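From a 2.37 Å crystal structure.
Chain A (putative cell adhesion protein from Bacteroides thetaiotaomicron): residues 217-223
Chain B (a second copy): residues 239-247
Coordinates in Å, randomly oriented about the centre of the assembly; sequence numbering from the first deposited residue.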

# COMPACT_ATOMS: atom_id res chain seq x y z
N ASP A 217 8.89 0.50 0.72
CA ASP A 217 9.55 1.38 -0.24
C ASP A 217 8.99 2.77 -0.07
O ASP A 217 7.76 2.92 0.06
CB ASP A 217 9.31 0.87 -1.68
CG ASP A 217 10.28 -0.17 -2.21
OD1 ASP A 217 11.03 -0.77 -1.40
OD2 ASP A 217 10.30 -0.38 -3.44
N LEU A 218 9.88 3.78 -0.00
CA LEU A 218 9.50 5.19 0.17
C LEU A 218 10.21 6.02 -0.83
O LEU A 218 11.39 6.27 -0.68
CB LEU A 218 9.81 5.71 1.60
CG LEU A 218 9.14 5.02 2.78
CD1 LEU A 218 9.95 5.23 4.05
CD2 LEU A 218 7.72 5.49 2.97
N ASP A 219 9.51 6.41 -1.90
CA ASP A 219 10.07 7.23 -2.97
C ASP A 219 9.75 8.68 -2.62
O ASP A 219 8.75 9.24 -3.09
CB ASP A 219 9.49 6.79 -4.33
CG ASP A 219 10.23 7.30 -5.57
OD1 ASP A 219 11.36 7.85 -5.41
OD2 ASP A 219 9.71 7.12 -6.70
N LEU A 220 10.57 9.25 -1.72
CA LEU A 220 10.36 10.58 -1.15
C LEU A 220 10.46 11.69 -2.17
O LEU A 220 11.31 11.65 -3.06
CB LEU A 220 11.33 10.85 -0.00
CG LEU A 220 11.39 9.80 1.15
CD1 LEU A 220 12.63 10.03 1.99
CD2 LEU A 220 10.12 9.82 2.02
N LYS A 221 9.56 12.67 -2.06
CA LYS A 221 9.49 13.84 -2.93
C LYS A 221 9.17 15.09 -2.07
O LYS A 221 9.10 14.99 -0.85
CB LYS A 221 8.42 13.62 -4.02
CG LYS A 221 8.64 12.43 -4.97
CD LYS A 221 9.73 12.68 -6.00
CE LYS A 221 10.12 11.42 -6.73
NZ LYS A 221 9.09 10.98 -7.70
N ALA A 222 9.00 16.25 -2.72
CA ALA A 222 8.60 17.48 -2.05
C ALA A 222 7.25 17.25 -1.35
O ALA A 222 6.35 16.60 -1.92
CB ALA A 222 8.50 18.61 -3.05
N GLY A 223 7.16 17.75 -0.12
CA GLY A 223 5.96 17.63 0.70
C GLY A 223 5.96 16.40 1.60
O GLY A 223 5.06 16.28 2.43
N ILE B 239 11.19 2.89 10.23
CA ILE B 239 11.17 4.10 9.41
C ILE B 239 9.92 4.00 8.54
O ILE B 239 9.69 2.98 7.92
CB ILE B 239 12.48 4.31 8.60
CG1 ILE B 239 13.61 4.75 9.56
CG2 ILE B 239 12.31 5.37 7.54
CD1 ILE B 239 14.91 4.15 9.29
N ASP B 240 9.10 5.04 8.57
CA ASP B 240 7.88 5.14 7.78
C ASP B 240 7.79 6.57 7.23
O ASP B 240 8.49 7.43 7.73
CB ASP B 240 6.71 4.84 8.71
CG ASP B 240 5.36 4.56 8.12
OD1 ASP B 240 5.27 4.38 6.86
OD2 ASP B 240 4.39 4.45 8.90
N GLY B 241 6.99 6.80 6.21
CA GLY B 241 6.82 8.13 5.64
C GLY B 241 5.64 8.20 4.69
O GLY B 241 5.03 7.18 4.39
N ASN B 242 5.31 9.40 4.23
CA ASN B 242 4.24 9.57 3.24
C ASN B 242 4.81 10.27 2.03
O ASN B 242 5.81 10.99 2.13
CB ASN B 242 2.94 10.28 3.77
CG ASN B 242 3.16 11.59 4.45
OD1 ASN B 242 4.03 12.38 4.07
ND2 ASN B 242 2.33 11.90 5.42
N VAL B 243 4.19 10.05 0.90
CA VAL B 243 4.60 10.59 -0.38
C VAL B 243 3.42 11.36 -0.94
O VAL B 243 2.67 10.81 -1.73
CB VAL B 243 5.17 9.51 -1.38
CG1 VAL B 243 5.72 10.17 -2.64
CG2 VAL B 243 6.25 8.64 -0.72
N PRO B 244 3.17 12.61 -0.53
CA PRO B 244 2.06 13.34 -1.14
C PRO B 244 2.41 13.89 -2.53
O PRO B 244 3.57 13.90 -2.96
CB PRO B 244 1.85 14.50 -0.18
CG PRO B 244 3.20 14.79 0.29
CD PRO B 244 3.89 13.46 0.44
N LEU B 245 1.43 14.54 -3.15
CA LEU B 245 1.63 15.19 -4.43
C LEU B 245 1.04 16.57 -4.38
O LEU B 245 -0.16 16.72 -4.28
CB LEU B 245 0.95 14.32 -5.51
CG LEU B 245 1.12 14.77 -6.97
CD1 LEU B 245 2.61 14.70 -7.41
CD2 LEU B 245 0.22 13.94 -7.90
N TYR B 246 1.87 17.61 -4.46
CA TYR B 246 1.36 18.96 -4.52
C TYR B 246 0.58 19.17 -5.82
O TYR B 246 0.86 18.50 -6.83
CB TYR B 246 2.49 19.97 -4.42
CG TYR B 246 3.15 20.11 -3.06
CD1 TYR B 246 2.48 20.75 -2.01
CD2 TYR B 246 4.48 19.77 -2.88
CE1 TYR B 246 3.13 21.00 -0.80
CE2 TYR B 246 5.14 20.02 -1.67
CZ TYR B 246 4.45 20.62 -0.63
OH TYR B 246 5.07 20.86 0.58
N ARG B 247 -0.42 20.08 -5.80
CA ARG B 247 -1.25 20.42 -6.96
C ARG B 247 -0.44 21.19 -8.04
O ARG B 247 0.46 22.00 -7.69
CB ARG B 247 -2.45 21.26 -6.53
CG ARG B 247 -3.58 20.43 -5.99
CD ARG B 247 -4.92 21.11 -6.20
NE ARG B 247 -5.98 20.27 -5.65
CZ ARG B 247 -6.67 20.54 -4.55
NH1 ARG B 247 -6.46 21.67 -3.89
NH2 ARG B 247 -7.59 19.70 -4.11
OXT ARG B 247 -0.75 21.00 -9.24
O HOH W 1 5.05 16.55 -4.24

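This is a contact of shape rather than of direct polar pairing: two extended segments from two copies of one protein bury 488 Å² between them, with no hydrogen bond crossing directly and one water joining their backbones.

The segments pass close enough for side chains to reach the opposing backbone, and no backbone hydrogen bond forms between them. The CA atoms of Leu A218 and Gly B241 lie 6.8 Å apart, those of Leu A220 and Val B243 5.8 Å, and those of Gly A223 and Pro B244 6.1 Å. The residues along the gap are mostly apolar or small.

Leu A218 gives the largest covered area, 78 Å². Its CA-to-CB bond points toward the other chain, with chi1 in m and chi2 in t, and its methyls lie over the strand from Ile B239 to Gly B241. Leu A218 CD1 lies 4.2 Å from Ile B239 CG2, while Leu A218 CD2 comes to 3.5 Å from the carbonyl O of Gly B241. An ideal CB at Gly B241 would sit 3.6 Å from Leu A218 CD2 and 3.7 Å from Leu A220 CD2, a close fit but no clash, so glycine is compatible with this place but not forced by it. Beside it, the carboxylate of Asp B240 turns back on its own chain, where Asp B240 OD1 accepts a weak hydrogen bond of 3.0 Å from Gly B241 N.

Val B243 answers from chain B with 71 Å² covered. Its branched side chain lies along the backbone of chain A: Val B243 CG1 is 3.2 Å from Asp A219 O and 4.4 Å from Lys A221 CG, and Val B243 CG2 is 4.5 Å from Leu A220 N. Lysine thus lends the aliphatic root of its side chain to the contact, while its end leads away. A beta-branched residue suits this position because it is broad close to the backbone and needs no long reach.

At the far end, glycine is a stricter requirement. Gly A223 has phi/psi of 92/-8, where a CB would be jammed against the preceding carbonyl O; an ideal CB on Gly A223 would also clash with Tyr B246 CE2 at 2.9 Å and crowd Pro B244 CG at 3.2 Å. Without one, the backbone settles against both residues, with Gly A223 O 3.2 Å from Pro B244 CG and Gly A223 CA 3.4 Å from Tyr B246 OH. The CA-to-CB bond of Tyr B246 points toward chain A, and its ring meets the Ala A222–Gly A223 link obliquely. Alanine adds a small apolar contact, Ala A222 CB to Tyr B246 CE2 at 3.9 Å, and the tyrosine hydroxyl is hydrogen-bonded elsewhere in the structure.

Water 1 supplies the polar link. The water O donates to Ala A222 O at 2.7 Å and, weakly, to Pro B244 O at 3.3 Å, and weakly accepts from Tyr B246 N at 3.4 Å. Two carbonyl acceptors cannot pair with each other, so a donor between them resolves the mismatch.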